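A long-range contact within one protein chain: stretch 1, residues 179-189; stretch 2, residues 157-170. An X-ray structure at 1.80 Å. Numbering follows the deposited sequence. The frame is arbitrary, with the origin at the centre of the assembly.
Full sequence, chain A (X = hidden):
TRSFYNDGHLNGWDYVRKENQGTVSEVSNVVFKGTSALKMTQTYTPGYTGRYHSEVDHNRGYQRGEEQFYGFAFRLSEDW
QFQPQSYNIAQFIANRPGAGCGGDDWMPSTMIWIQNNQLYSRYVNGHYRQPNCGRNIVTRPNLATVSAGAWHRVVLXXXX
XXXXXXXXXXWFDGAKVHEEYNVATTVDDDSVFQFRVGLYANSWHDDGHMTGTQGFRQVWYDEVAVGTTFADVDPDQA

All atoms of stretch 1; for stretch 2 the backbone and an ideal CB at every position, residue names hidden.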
# COMPACT_ATOMS: atom_id res chain seq x y z
N GLU A 179 -2.72 11.79 -12.59
CA GLU A 179 -1.35 11.96 -13.02
C GLU A 179 -0.88 13.35 -12.68
O GLU A 179 -1.65 14.32 -12.79
CB GLU A 179 -1.17 11.59 -14.50
CG GLU A 179 -1.04 12.74 -15.47
CD GLU A 179 -1.49 12.38 -16.87
OE1 GLU A 179 -2.59 12.84 -17.24
OE2 GLU A 179 -0.79 11.62 -17.56
N GLU A 180 0.33 13.43 -12.20
CA GLU A 180 0.95 14.72 -11.99
C GLU A 180 2.45 14.60 -12.24
O GLU A 180 3.05 13.54 -12.03
CB GLU A 180 0.62 15.28 -10.60
CG GLU A 180 1.23 14.55 -9.45
CD GLU A 180 0.71 15.09 -8.12
OE1 GLU A 180 1.20 16.14 -7.69
OE2 GLU A 180 -0.19 14.46 -7.52
N TYR A 181 3.03 15.70 -12.74
CA TYR A 181 4.42 15.72 -13.22
C TYR A 181 5.27 16.76 -12.50
O TYR A 181 4.74 17.65 -11.82
CB TYR A 181 4.45 15.98 -14.72
CG TYR A 181 3.83 14.85 -15.48
CD1 TYR A 181 4.59 13.74 -15.88
CD2 TYR A 181 2.46 14.84 -15.75
CE1 TYR A 181 4.00 12.67 -16.57
CE2 TYR A 181 1.87 13.79 -16.42
CZ TYR A 181 2.64 12.71 -16.82
OH TYR A 181 2.03 11.67 -17.49
N ASN A 182 6.58 16.65 -12.65
CA ASN A 182 7.50 17.64 -12.07
C ASN A 182 7.19 17.89 -10.60
O ASN A 182 6.98 19.04 -10.17
CB ASN A 182 7.44 18.96 -12.87
CG ASN A 182 7.69 18.75 -14.36
OD1 ASN A 182 8.66 18.11 -14.76
ND2 ASN A 182 6.80 19.29 -15.19
N VAL A 183 7.14 16.79 -9.84
CA VAL A 183 6.93 16.84 -8.39
C VAL A 183 7.98 15.99 -7.72
O VAL A 183 8.51 15.04 -8.34
CB VAL A 183 5.52 16.34 -7.95
CG1 VAL A 183 4.47 17.38 -8.20
CG2 VAL A 183 5.16 15.00 -8.64
N ALA A 184 8.31 16.32 -6.47
CA ALA A 184 9.18 15.50 -5.65
C ALA A 184 8.34 14.39 -4.99
O ALA A 184 7.40 14.69 -4.23
CB ALA A 184 9.85 16.34 -4.58
N THR A 185 8.68 13.14 -5.26
CA THR A 185 7.88 11.99 -4.80
C THR A 185 8.47 11.14 -3.65
O THR A 185 7.85 10.15 -3.21
CB THR A 185 7.63 11.04 -5.98
OG1 THR A 185 8.89 10.69 -6.57
CG2 THR A 185 6.69 11.67 -6.99
N THR A 186 9.69 11.46 -3.21
CA THR A 186 10.33 10.79 -2.07
C THR A 186 11.26 11.77 -1.35
O THR A 186 11.53 12.86 -1.86
CB THR A 186 11.07 9.46 -2.45
OG1 THR A 186 11.36 8.68 -1.28
CG2 THR A 186 12.37 9.72 -3.25
N VAL A 187 11.73 11.38 -0.16
CA VAL A 187 12.68 12.18 0.61
C VAL A 187 14.07 12.17 -0.04
O VAL A 187 14.40 11.27 -0.82
CB VAL A 187 12.75 11.73 2.12
CG1 VAL A 187 11.43 12.04 2.84
CG2 VAL A 187 13.11 10.28 2.28
N ASP A 188 14.87 13.19 0.28
CA ASP A 188 16.17 13.35 -0.38
C ASP A 188 17.31 12.48 0.20
O ASP A 188 18.37 13.01 0.55
CB ASP A 188 16.57 14.84 -0.47
CG ASP A 188 16.75 15.51 0.90
OD1 ASP A 188 16.39 14.90 1.93
OD2 ASP A 188 17.29 16.66 0.94
N ASP A 189 17.09 11.17 0.28
CA ASP A 189 18.17 10.20 0.56
C ASP A 189 18.09 8.91 -0.32
O ASP A 189 17.26 8.84 -1.23
CB ASP A 189 18.26 9.84 2.05
CG ASP A 189 17.10 8.99 2.53
OD1 ASP A 189 16.47 8.26 1.70
OD2 ASP A 189 16.85 9.01 3.77
N UNK A 157 2.57 4.29 -11.74
CA UNK A 157 3.84 4.56 -12.43
C UNK A 157 4.48 5.72 -11.70
O UNK A 157 3.91 6.79 -11.68
CB UNK A 157 3.64 4.87 -13.91
N UNK A 158 5.62 5.49 -11.06
CA UNK A 158 6.19 6.51 -10.21
C UNK A 158 7.65 6.69 -10.57
O UNK A 158 8.41 5.72 -10.54
CB UNK A 158 6.03 6.15 -8.73
N UNK A 159 8.06 7.94 -10.84
CA UNK A 159 9.50 8.23 -10.88
C UNK A 159 9.87 8.81 -9.52
O UNK A 159 9.37 9.88 -9.13
CB UNK A 159 9.86 9.19 -12.01
N UNK A 160 10.69 8.07 -8.79
CA UNK A 160 11.07 8.39 -7.41
C UNK A 160 12.21 9.43 -7.46
O UNK A 160 13.33 9.10 -7.85
CB UNK A 160 11.50 7.13 -6.65
N UNK A 161 11.87 10.66 -7.09
CA UNK A 161 12.82 11.79 -7.10
C UNK A 161 12.55 12.71 -5.91
O UNK A 161 11.39 12.87 -5.49
CB UNK A 161 12.72 12.58 -8.41
N UNK A 162 13.61 13.32 -5.38
CA UNK A 162 13.44 14.37 -4.35
C UNK A 162 13.49 15.78 -4.93
O UNK A 162 13.13 16.73 -4.26
CB UNK A 162 14.52 14.23 -3.28
N UNK A 163 13.93 15.88 -6.19
CA UNK A 163 13.73 17.03 -7.09
C UNK A 163 12.28 17.23 -7.43
O UNK A 163 11.49 16.31 -7.28
CB UNK A 163 14.53 16.85 -8.38
N UNK A 164 11.97 18.39 -8.01
CA UNK A 164 10.74 18.55 -8.77
C UNK A 164 10.79 17.89 -10.16
O UNK A 164 10.19 18.37 -11.11
CB UNK A 164 10.43 20.04 -8.92
N UNK A 165 11.52 16.77 -10.27
CA UNK A 165 11.61 15.98 -11.53
C UNK A 165 10.88 14.60 -11.50
O UNK A 165 10.93 13.85 -12.48
CB UNK A 165 13.09 15.74 -11.85
N UNK A 166 10.25 14.29 -10.37
CA UNK A 166 9.46 13.06 -10.22
C UNK A 166 8.09 13.17 -10.87
O UNK A 166 7.68 14.23 -11.34
CB UNK A 166 9.29 12.72 -8.74
N UNK A 167 7.38 12.05 -10.92
CA UNK A 167 6.00 12.09 -11.33
C UNK A 167 5.27 10.93 -10.65
O UNK A 167 5.91 10.01 -10.14
CB UNK A 167 5.87 12.02 -12.85
N UNK A 168 3.94 10.99 -10.66
CA UNK A 168 3.12 10.15 -9.79
C UNK A 168 1.81 9.92 -10.52
O UNK A 168 0.98 10.82 -10.67
CB UNK A 168 2.90 10.79 -8.42
N UNK A 169 1.65 8.71 -11.06
CA UNK A 169 0.54 8.38 -11.93
C UNK A 169 -0.13 7.11 -11.42
O UNK A 169 0.57 6.20 -11.00
CB UNK A 169 1.01 8.21 -13.38
N UNK A 170 -1.46 7.08 -11.44
CA UNK A 170 -2.24 5.95 -10.91
C UNK A 170 -3.40 5.61 -11.86
O UNK A 170 -4.11 6.51 -12.33
CB UNK A 170 -2.78 6.28 -9.51

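Positions 157 to 159 lie in a strand, and at 157, 158 and 159 no atom of stretch 1 lies within 5.5 Å of the ideal CB, so stretch 1 scarcely restricts the choice. The deposited residues are Gln157, Ile158 and Lys159. The backbone matters more here: Thr185 OG1 donates a hydrogen bond to Lys159 O (2.7 Å).

At position 160 the ideal CB lies 4.4 Å from both Thr185 OG1 and Thr186 CG2, leaving room for a large side chain, aliphatic or aromatic. It is Trp160, whose CE3 comes within 4.2 Å of Thr186 CB, with Thr185 O at the ring edge.

Position 161 is held by its backbone. Its N donates to Thr185 OG1 (3.0 Å), and its O accepts from Thr185 N (2.7 Å) and Thr186 N (3.2 Å). The CB, 4.6 Å from Thr185 OG1, would suit several small or medium residues; Ala161 is found.

At 162 the ideal CB sits 3.4 Å from Asp188 CA and 3.6 Å from Thr186 O, which favours a small side chain. Ser162 fits, its OG 3.4 Å from Asp188 CB, while water 1 lies 3.2 Å from Ser162 O and 3.0 Å from Thr186 O, bridging the two carbonyls.

Position 163 meets open space, and Asp163 is one of many possibilities. At 164 the ideal CB is 3.8 Å from Asn182 O, and polar turn residues would be natural; the residue is Asn164. At 165 CA-to-CB points away, so stretch 1 sets little limit and many residues would do; Thr165 is deposited.

Position 166 is the most restrictive. An ideal CB would stand 2.5 Å from Val183 O and 3.0 Å from Thr185 OG1, both clashes, so glycine is expected and Gly166 is present. Its O accepts a hydrogen bond from Val183 N (3.0 Å).

From here the strand runs antiparallel to the strand containing Glu179 and Glu180. At 167 the ideal CB is 3.7 Å from Tyr181 CD1, so an aliphatic or aromatic group would suit. Tyr167 packs its CB 3.7 Å from Tyr181 CD1, the two rings meeting obliquely.

Position 168 is on the other face, its ideal CB near Thr185 CG2 (4.1 Å) and Glu180 CG (4.2 Å), inviting an apolar residue. Phe168 answers, and its N and O pair with Glu180 O (3.0 Å) and N (3.1 Å).

Position 169 shares its face with Glu179 and Tyr181, whose carboxylate and hydroxyl favour a long basic or polar chain. Lys169 NZ donates a weak hydrogen bond to Tyr181 OH (3.0 Å). At 170 nothing of stretch 1 lies within 5.5 Å of the ideal CB, so the choice is open on this side; the residue is Ile170.

Stretch 2 157-170: QIKWASDNTGYFKI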
# COMPACT_ATOMS: atom_id res chain seq x y z
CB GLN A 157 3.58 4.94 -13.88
CG GLN A 157 4.87 5.35 -14.61
CD GLN A 157 4.61 5.87 -16.01
OE1 GLN A 157 3.47 6.04 -16.42
NE2 GLN A 157 5.69 6.14 -16.74
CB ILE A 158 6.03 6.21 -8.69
CG1 ILE A 158 4.54 6.03 -8.33
CG2 ILE A 158 6.59 7.37 -7.84
CD1 ILE A 158 4.27 5.58 -6.92
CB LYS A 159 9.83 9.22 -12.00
CG LYS A 159 11.28 9.65 -12.03
CD LYS A 159 11.45 10.72 -13.13
CE LYS A 159 12.86 11.34 -13.10
NZ LYS A 159 13.93 10.31 -13.30
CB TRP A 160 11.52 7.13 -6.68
CG TRP A 160 10.41 6.06 -6.60
CD1 TRP A 160 10.35 4.88 -7.30
CD2 TRP A 160 9.22 6.12 -5.79
NE1 TRP A 160 9.19 4.19 -6.97
CE2 TRP A 160 8.49 4.92 -6.04
CE3 TRP A 160 8.70 7.07 -4.89
CZ2 TRP A 160 7.27 4.64 -5.40
CZ3 TRP A 160 7.48 6.79 -4.25
CH2 TRP A 160 6.78 5.60 -4.51
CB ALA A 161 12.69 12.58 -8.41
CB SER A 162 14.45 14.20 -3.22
OG SER A 162 15.78 14.25 -3.71
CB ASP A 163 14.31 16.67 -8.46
CG ASP A 163 15.79 16.75 -8.51
OD1 ASP A 163 16.28 17.15 -9.59
OD2 ASP A 163 16.48 16.40 -7.51
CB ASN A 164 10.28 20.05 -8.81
CG ASN A 164 11.07 20.92 -9.84
OD1 ASN A 164 12.12 20.51 -10.37
ND2 ASN A 164 10.54 22.12 -10.12
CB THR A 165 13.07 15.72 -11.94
OG1 THR A 165 13.68 14.86 -10.98
CG2 THR A 165 13.87 17.03 -12.08
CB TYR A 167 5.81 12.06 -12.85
CG TYR A 167 6.57 11.01 -13.62
CD1 TYR A 167 6.16 9.67 -13.65
CD2 TYR A 167 7.66 11.39 -14.41
CE1 TYR A 167 6.85 8.73 -14.39
CE2 TYR A 167 8.36 10.45 -15.16
CZ TYR A 167 7.95 9.13 -15.15
OH TYR A 167 8.66 8.22 -15.90
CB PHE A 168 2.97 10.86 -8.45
CG PHE A 168 2.19 10.09 -7.39
CD1 PHE A 168 2.82 9.14 -6.60
CD2 PHE A 168 0.87 10.40 -7.14
CE1 PHE A 168 2.13 8.45 -5.58
CE2 PHE A 168 0.16 9.72 -6.12
CZ PHE A 168 0.80 8.73 -5.37
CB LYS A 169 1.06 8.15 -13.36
CG LYS A 169 1.82 9.37 -13.89
CD LYS A 169 2.57 9.10 -15.21
CE LYS A 169 1.62 8.81 -16.35
NZ LYS A 169 2.40 8.66 -17.66
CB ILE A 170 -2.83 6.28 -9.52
CG1 ILE A 170 -1.73 6.67 -8.52
CG2 ILE A 170 -3.70 5.08 -8.97
CD1 ILE A 170 -2.22 7.03 -7.09
O HOH W 1 12.10 15.77 -1.40
O HOH W 2 8.43 14.75 -14.15
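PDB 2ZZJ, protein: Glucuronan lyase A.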